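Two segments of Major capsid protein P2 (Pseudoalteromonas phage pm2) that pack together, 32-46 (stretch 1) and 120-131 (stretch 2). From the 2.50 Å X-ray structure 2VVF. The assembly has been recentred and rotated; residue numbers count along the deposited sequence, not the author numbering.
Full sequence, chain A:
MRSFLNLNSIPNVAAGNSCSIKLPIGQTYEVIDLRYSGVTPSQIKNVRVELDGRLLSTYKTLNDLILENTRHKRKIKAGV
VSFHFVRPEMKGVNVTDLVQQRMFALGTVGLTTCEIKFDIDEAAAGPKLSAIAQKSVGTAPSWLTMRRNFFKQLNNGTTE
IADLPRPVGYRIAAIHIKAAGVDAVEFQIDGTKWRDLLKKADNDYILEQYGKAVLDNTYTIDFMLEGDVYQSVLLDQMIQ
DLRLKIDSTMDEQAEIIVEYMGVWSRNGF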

ATOM      1  N   ILE A  32       9.163  18.337  -6.036  1.00 25.85           N
ATOM      2  CA  ILE A  32       9.274  19.775  -5.828  1.00 25.33           C
ATOM      3  C   ILE A  32       7.978  20.280  -5.197  1.00 28.65           C
ATOM      4  O   ILE A  32       6.915  20.239  -5.818  1.00 28.00           O
ATOM      5  CB  ILE A  32       9.606  20.522  -7.136  1.00 28.31           C
ATOM      6  CG1 ILE A  32      11.084  20.334  -7.491  1.00 28.64           C
ATOM      7  CG2 ILE A  32       9.265  22.001  -7.004  1.00 28.86           C
ATOM      8  CD1 ILE A  32      11.424  20.702  -8.918  1.00 35.02           C
ATOM      9  N   ASP A  33       8.070  20.720  -3.945  1.00 25.01           N
ATOM     10  CA  ASP A  33       6.905  21.213  -3.220  1.00 24.80           C
ATOM     11  C   ASP A  33       6.738  22.719  -3.387  1.00 28.51           C
ATOM     12  O   ASP A  33       7.561  23.501  -2.915  1.00 28.06           O
ATOM     13  CB  ASP A  33       6.998  20.844  -1.737  1.00 26.53           C
ATOM     14  CG  ASP A  33       7.285  19.368  -1.520  1.00 36.36           C
ATOM     15  OD1 ASP A  33       6.642  18.529  -2.185  1.00 37.00           O
ATOM     16  OD2 ASP A  33       8.157  19.046  -0.687  1.00 42.02           O
ATOM     17  N   LEU A  34       5.666  23.119  -4.062  1.00 25.05           N
ATOM     18  CA  LEU A  34       5.397  24.530  -4.296  1.00 24.86           C
ATOM     19  C   LEU A  34       4.322  25.069  -3.360  1.00 29.15           C
ATOM     20  O   LEU A  34       3.161  24.669  -3.435  1.00 28.74           O
ATOM     21  CB  LEU A  34       4.998  24.771  -5.755  1.00 24.85           C
ATOM     22  CG  LEU A  34       4.600  26.204  -6.121  1.00 29.38           C
ATOM     23  CD1 LEU A  34       5.799  27.136  -6.036  1.00 29.35           C
ATOM     24  CD2 LEU A  34       3.973  26.252  -7.507  1.00 31.81           C
ATOM     25  N   ARG A  35       4.719  25.983  -2.483  1.00 25.98           N
ATOM     26  CA  ARG A  35       3.794  26.598  -1.541  1.00 25.84           C
ATOM     27  C   ARG A  35       3.227  27.871  -2.158  1.00 30.29           C
ATOM     28  O   ARG A  35       3.962  28.670  -2.733  1.00 29.97           O
ATOM     29  CB  ARG A  35       4.510  26.918  -0.224  1.00 25.28           C
ATOM     30  CG  ARG A  35       3.597  27.438   0.873  1.00 31.98           C
ATOM     31  CD  ARG A  35       4.339  27.566   2.194  1.00 36.07           C
ATOM     32  NE  ARG A  35       4.482  26.281   2.875  1.00 40.11           N
ATOM     33  CZ  ARG A  35       3.473  25.601   3.409  1.00 51.92           C
ATOM     34  NH1 ARG A  35       2.239  26.077   3.339  1.00 38.81           N
ATOM     35  NH2 ARG A  35       3.697  24.444   4.012  1.00 38.49           N
ATOM     36  N   TYR A  36       1.914  28.045  -2.057  1.00 27.29           N
ATOM     37  CA  TYR A  36       1.256  29.212  -2.632  1.00 27.18           C
ATOM     38  C   TYR A  36       0.250  29.836  -1.675  1.00 31.46           C
ATOM     39  O   TYR A  36      -0.356  29.149  -0.851  1.00 31.11           O
ATOM     40  CB  TYR A  36       0.551  28.834  -3.936  1.00 28.40           C
ATOM     41  CG  TYR A  36      -0.556  27.816  -3.753  1.00 30.20           C
ATOM     42  CD1 TYR A  36      -0.306  26.455  -3.886  1.00 32.09           C
ATOM     43  CD2 TYR A  36      -1.845  28.217  -3.422  1.00 30.91           C
ATOM     44  CE1 TYR A  36      -1.313  25.520  -3.705  1.00 32.73           C
ATOM     45  CE2 TYR A  36      -2.857  27.288  -3.235  1.00 31.77           C
ATOM     46  CZ  TYR A  36      -2.587  25.942  -3.379  1.00 38.74           C
ATOM     47  OH  TYR A  36      -3.593  25.021  -3.197  1.00 39.02           O
ATOM     48  N   SER A  37       0.068  31.144  -1.806  1.00 28.29           N
ATOM     49  CA  SER A  37      -0.879  31.887  -0.985  1.00 28.19           C
ATOM     50  C   SER A  37      -1.146  33.233  -1.650  1.00 32.34           C
ATOM     51  O   SER A  37      -0.286  33.767  -2.351  1.00 31.94           O
ATOM     52  CB  SER A  37      -0.333  32.081   0.433  1.00 31.76           C
ATOM     53  OG  SER A  37       0.494  33.228   0.516  1.00 41.24           O
ATOM     54  N   GLY A  38      -2.348  33.763  -1.454  1.00 29.05           N
ATOM     55  CA  GLY A  38      -2.725  35.033  -2.064  1.00 28.92           C
ATOM     56  C   GLY A  38      -3.038  34.818  -3.543  1.00 33.02           C
ATOM     57  O   GLY A  38      -3.117  35.768  -4.323  1.00 32.53           O
ATOM     58  N   VAL A  39      -3.212  33.555  -3.919  1.00 29.64           N
ATOM     59  CA  VAL A  39      -3.522  33.190  -5.296  1.00 29.37           C
ATOM     60  C   VAL A  39      -4.080  31.772  -5.337  1.00 33.15           C
ATOM     61  O   VAL A  39      -3.709  30.930  -4.523  1.00 32.55           O
ATOM     62  CB  VAL A  39      -2.280  33.320  -6.207  1.00 33.17           C
ATOM     63  CG1 VAL A  39      -1.219  32.295  -5.819  1.00 32.93           C
ATOM     64  CG2 VAL A  39      -2.670  33.158  -7.664  1.00 32.93           C
ATOM     65  N   THR A  40      -4.974  31.515  -6.287  1.00 30.01           N
ATOM     66  CA  THR A  40      -5.563  30.190  -6.440  1.00 29.92           C
ATOM     67  C   THR A  40      -4.765  29.383  -7.459  1.00 34.31           C
ATOM     68  O   THR A  40      -4.086  29.949  -8.317  1.00 33.91           O
ATOM     69  CB  THR A  40      -7.055  30.266  -6.824  1.00 36.87           C
ATOM     70  OG1 THR A  40      -7.183  30.485  -8.234  1.00 36.03           O
ATOM     71  CG2 THR A  40      -7.745  31.393  -6.072  1.00 34.91           C
ATOM     72  N   PRO A  41      -4.841  28.060  -7.358  1.00 31.10           N
ATOM     73  CA  PRO A  41      -4.124  27.189  -8.283  1.00 30.94           C
ATOM     74  C   PRO A  41      -4.553  27.471  -9.718  1.00 34.57           C
ATOM     75  O   PRO A  41      -3.755  27.361 -10.650  1.00 34.12           O
ATOM     76  CB  PRO A  41      -4.573  25.790  -7.857  1.00 32.67           C
ATOM     77  CG  PRO A  41      -4.896  25.930  -6.416  1.00 37.04           C
ATOM     78  CD  PRO A  41      -5.484  27.304  -6.270  1.00 32.56           C
ATOM     79  N   SER A  42      -5.816  27.848  -9.884  1.00 31.06           N
ATOM     80  CA  SER A  42      -6.360  28.157 -11.201  1.00 30.90           C
ATOM     81  C   SER A  42      -5.852  29.510 -11.697  1.00 34.52           C
ATOM     82  O   SER A  42      -5.959  29.827 -12.881  1.00 34.15           O
ATOM     83  CB  SER A  42      -7.891  28.143 -11.167  1.00 34.55           C
ATOM     84  OG  SER A  42      -8.367  27.331 -10.108  1.00 43.89           O
ATOM     85  N   GLN A  43      -5.292  30.296 -10.783  1.00 30.64           N
ATOM     86  CA  GLN A  43      -4.754  31.607 -11.130  1.00 30.12           C
ATOM     87  C   GLN A  43      -3.288  31.511 -11.550  1.00 33.65           C
ATOM     88  O   GLN A  43      -2.684  32.501 -11.962  1.00 33.41           O
ATOM     89  CB  GLN A  43      -4.936  32.598  -9.977  1.00 31.29           C
ATOM     90  CG  GLN A  43      -6.172  33.477 -10.118  1.00 39.14           C
ATOM     91  CD  GLN A  43      -6.610  34.093  -8.804  1.00 53.47           C
ATOM     92  OE1 GLN A  43      -5.963  33.913  -7.771  1.00 47.87           O
ATOM     93  NE2 GLN A  43      -7.718  34.827  -8.836  1.00 45.05           N
ATOM     94  N   ILE A  44      -2.727  30.310 -11.450  1.00 29.71           N
ATOM     95  CA  ILE A  44      -1.352  30.060 -11.874  1.00 29.26           C
ATOM     96  C   ILE A  44      -1.453  29.342 -13.214  1.00 32.91           C
ATOM     97  O   ILE A  44      -1.557  28.115 -13.267  1.00 32.31           O
ATOM     98  CB  ILE A  44      -0.579  29.219 -10.840  1.00 32.17           C
ATOM     99  CG1 ILE A  44      -0.520  29.948  -9.496  1.00 32.50           C
ATOM    100  CG2 ILE A  44       0.819  28.908 -11.347  1.00 32.61           C
ATOM    101  CD1 ILE A  44       0.427  31.126  -9.480  1.00 39.33           C
ATOM    102  N   LYS A  45      -1.482  30.121 -14.291  1.00 29.44           N
ATOM    103  CA  LYS A  45      -1.676  29.578 -15.629  1.00 29.12           C
ATOM    104  C   LYS A  45      -0.419  29.220 -16.413  1.00 32.85           C
ATOM    105  O   LYS A  45       0.691  29.611 -16.059  1.00 32.19           O
ATOM    106  CB  LYS A  45      -2.558  30.517 -16.456  1.00 31.55           C
ATOM    107  CG  LYS A  45      -3.701  31.143 -15.672  1.00 44.79           C
ATOM    108  CD  LYS A  45      -4.235  32.386 -16.368  1.00 54.83           C
ATOM    109  CE  LYS A  45      -3.195  33.495 -16.387  1.00 66.51           C
ATOM    110  NZ  LYS A  45      -3.601  34.632 -17.262  1.00 75.58           N
ATOM    111  N   ASN A  46      -0.626  28.474 -17.494  1.00 29.71           N
ATOM    112  CA  ASN A  46       0.444  28.054 -18.389  1.00 29.57           C
ATOM    113  C   ASN A  46       1.701  27.568 -17.682  1.00 33.23           C
ATOM    114  O   ASN A  46       2.777  28.139 -17.840  1.00 32.98           O
ATOM    115  CB  ASN A  46       0.772  29.160 -19.393  1.00 30.85           C
ATOM    116  CG  ASN A  46      -0.474  29.754 -20.028  1.00 55.76           C
ATOM    117  OD1 ASN A  46      -1.362  29.028 -20.477  1.00 50.37           O
ATOM    118  ND2 ASN A  46      -0.558  31.081 -20.044  1.00 48.20           N
TER
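Stretch 2 (120-131) IDEAAAGPKLSA

Two antiparallel ladders join these stretches, and the register slips by one residue between them, with a loop in each stretch separating the two ladders. In the longer ladder, strand 128-131 runs at 164° to strand 32-37, with axes approaching to 4.7 Å. R35-S130 and S37-K128 are the hydrogen-bonded pairs: R35 N to S130 O is 2.9 Å (153°) and S130 N to R35 O 3.1 Å (161°), whereas S37 N to K128 O (3.0 Å, 130°) and K128 N to S37 O (2.8 Å, 126°) are weak. L34-A131 and Y36-L129 alternate with them, CA to CA 4.6 and 4.7 Å.

Past S37 in stretch 1, and before K128 in stretch 2, both backbones leave the strand. G126 N donates to G38 O at 2.9 Å, and G38 has no room for a CB, whose ideal position lies 2.0 Å from G126 O. In the short ladder I44 pairs with I120 (CA to CA 5.0 Å) and D121 N bonds Q43 O at 2.8 Å; the type I turn from D121 to A124 follows directly.

L129 bridges the ladders, its CD1 4.2 Å from I44 CD1; within the long ladder its CD2 lies 3.4 Å from Y36 CB. Between the loops, A124 CB lies 3.8 Å from V39 CG2. D121 OD1 forms a salt bridge with K45 NZ at 3.5 Å, its hydrogen bond weak.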

ATOM      1  N   ILE A 120       1.245  34.370 -13.577  1.00 31.65           N
ATOM      2  CA  ILE A 120       0.361  34.693 -12.465  1.00 31.89           C
ATOM      3  C   ILE A 120      -0.791  35.559 -12.962  1.00 37.08           C
ATOM      4  O   ILE A 120      -0.575  36.626 -13.542  1.00 36.45           O
ATOM      5  CB  ILE A 120       1.120  35.371 -11.306  1.00 34.87           C
ATOM      6  CG1 ILE A 120       2.401  34.600 -10.981  1.00 35.24           C
ATOM      7  CG2 ILE A 120       0.229  35.477 -10.074  1.00 35.33           C
ATOM      8  CD1 ILE A 120       3.166  35.157  -9.799  1.00 41.47           C
ATOM      9  N   ASP A 121      -2.016  35.088 -12.756  1.00 34.93           N
ATOM     10  CA  ASP A 121      -3.192  35.829 -13.199  1.00 35.33           C
ATOM     11  C   ASP A 121      -3.213  37.243 -12.627  1.00 40.28           C
ATOM     12  O   ASP A 121      -2.682  37.499 -11.545  1.00 39.80           O
ATOM     13  CB  ASP A 121      -4.478  35.086 -12.832  1.00 37.17           C
ATOM     14  CG  ASP A 121      -5.701  35.664 -13.519  1.00 47.23           C
ATOM     15  OD1 ASP A 121      -5.846  35.468 -14.743  1.00 47.83           O
ATOM     16  OD2 ASP A 121      -6.516  36.319 -12.835  1.00 53.08           O
ATOM     17  N   GLU A 122      -3.831  38.156 -13.366  1.00 37.75           N
ATOM     18  CA  GLU A 122      -3.924  39.552 -12.957  1.00 37.94           C
ATOM     19  C   GLU A 122      -4.826  39.741 -11.740  1.00 41.80           C
ATOM     20  O   GLU A 122      -4.650  40.686 -10.970  1.00 41.35           O
ATOM     21  CB  GLU A 122      -4.445  40.400 -14.117  1.00 39.51           C
ATOM     22  CG  GLU A 122      -3.800  41.767 -14.228  1.00 52.56           C
ATOM     23  CD  GLU A 122      -4.322  42.555 -15.412  1.00 80.67           C
ATOM     24  OE1 GLU A 122      -4.277  42.027 -16.544  1.00 79.70           O
ATOM     25  OE2 GLU A 122      -4.787  43.697 -15.210  1.00 77.28           O
ATOM     26  N   ALA A 123      -5.798  38.847 -11.583  1.00 38.34           N
ATOM     27  CA  ALA A 123      -6.746  38.922 -10.476  1.00 38.15           C
ATOM     28  C   ALA A 123      -6.172  38.424  -9.151  1.00 42.23           C
ATOM     29  O   ALA A 123      -6.815  38.545  -8.107  1.00 42.02           O
ATOM     30  CB  ALA A 123      -8.021  38.166 -10.821  1.00 38.83           C
ATOM     31  N   ALA A 124      -4.968  37.862  -9.196  1.00 38.66           N
ATOM     32  CA  ALA A 124      -4.320  37.341  -7.995  1.00 38.44           C
ATOM     33  C   ALA A 124      -4.319  38.365  -6.864  1.00 42.46           C
ATOM     34  O   ALA A 124      -3.806  39.473  -7.018  1.00 42.21           O
ATOM     35  CB  ALA A 124      -2.900  36.884  -8.308  1.00 39.12           C
ATOM     36  N   ALA A 125      -4.898  37.984  -5.730  1.00 39.08           N
ATOM     37  CA  ALA A 125      -4.982  38.861  -4.564  1.00 38.91           C
ATOM     38  C   ALA A 125      -3.626  39.427  -4.142  1.00 42.46           C
ATOM     39  O   ALA A 125      -3.396  40.634  -4.214  1.00 42.24           O
ATOM     40  CB  ALA A 125      -5.642  38.132  -3.401  1.00 39.66           C
ATOM     41  N   GLY A 126      -2.739  38.551  -3.684  1.00 38.46           N
ATOM     42  CA  GLY A 126      -1.406  38.953  -3.243  1.00 37.96           C
ATOM     43  C   GLY A 126      -0.476  37.745  -3.299  1.00 40.86           C
ATOM     44  O   GLY A 126      -0.002  37.261  -2.271  1.00 40.36           O
ATOM     45  N   PRO A 127      -0.241  37.258  -4.513  1.00 36.62           N
ATOM     46  CA  PRO A 127       0.587  36.079  -4.748  1.00 36.04           C
ATOM     47  C   PRO A 127       1.859  35.977  -3.911  1.00 38.68           C
ATOM     48  O   PRO A 127       2.625  36.934  -3.791  1.00 38.27           O
ATOM     49  CB  PRO A 127       0.935  36.186  -6.236  1.00 37.82           C
ATOM     50  CG  PRO A 127       0.807  37.629  -6.553  1.00 42.37           C
ATOM     51  CD  PRO A 127      -0.315  38.127  -5.700  1.00 38.03           C
ATOM     52  N   LYS A 128       2.076  34.789  -3.355  1.00 34.24           N
ATOM     53  CA  LYS A 128       3.258  34.485  -2.557  1.00 33.58           C
ATOM     54  C   LYS A 128       3.623  33.035  -2.855  1.00 36.16           C
ATOM     55  O   LYS A 128       2.849  32.124  -2.570  1.00 35.82           O
ATOM     56  CB  LYS A 128       2.958  34.648  -1.064  1.00 36.18           C
ATOM     57  CG  LYS A 128       3.481  35.940  -0.457  1.00 50.56           C
ATOM     58  CD  LYS A 128       2.652  36.359   0.746  1.00 60.21           C
ATOM     59  CE  LYS A 128       2.693  37.864   0.949  1.00 70.19           C
ATOM     60  NZ  LYS A 128       2.321  38.247   2.340  1.00 78.95           N
ATOM     61  N   LEU A 129       4.781  32.824  -3.470  1.00 31.74           N
ATOM     62  CA  LEU A 129       5.197  31.478  -3.836  1.00 30.93           C
ATOM     63  C   LEU A 129       6.632  31.147  -3.448  1.00 33.31           C
ATOM     64  O   LEU A 129       7.550  31.939  -3.664  1.00 32.71           O
ATOM     65  CB  LEU A 129       4.995  31.240  -5.334  1.00 30.96           C
ATOM     66  CG  LEU A 129       3.620  31.591  -5.906  1.00 35.60           C
ATOM     67  CD1 LEU A 129       3.766  32.280  -7.255  1.00 35.81           C
ATOM     68  CD2 LEU A 129       2.760  30.344  -6.027  1.00 37.90           C
ATOM     69  N   SER A 130       6.811  29.955  -2.890  1.00 28.91           N
ATOM     70  CA  SER A 130       8.125  29.465  -2.494  1.00 28.20           C
ATOM     71  C   SER A 130       8.199  27.988  -2.863  1.00 30.92           C
ATOM     72  O   SER A 130       7.169  27.337  -3.042  1.00 30.48           O
ATOM     73  CB  SER A 130       8.340  29.645  -0.990  1.00 31.31           C
ATOM     74  OG  SER A 130       7.277  29.065  -0.253  1.00 39.63           O
ATOM     75  N   ALA A 131       9.412  27.463  -2.991  1.00 26.47           N
ATOM     76  CA  ALA A 131       9.579  26.069  -3.370  1.00 25.75           C
ATOM     77  C   ALA A 131      10.639  25.335  -2.559  1.00 28.50           C
ATOM     78  O   ALA A 131      11.654  25.913  -2.164  1.00 27.80           O
ATOM     79  CB  ALA A 131       9.877  25.956  -4.860  1.00 26.44           C
TER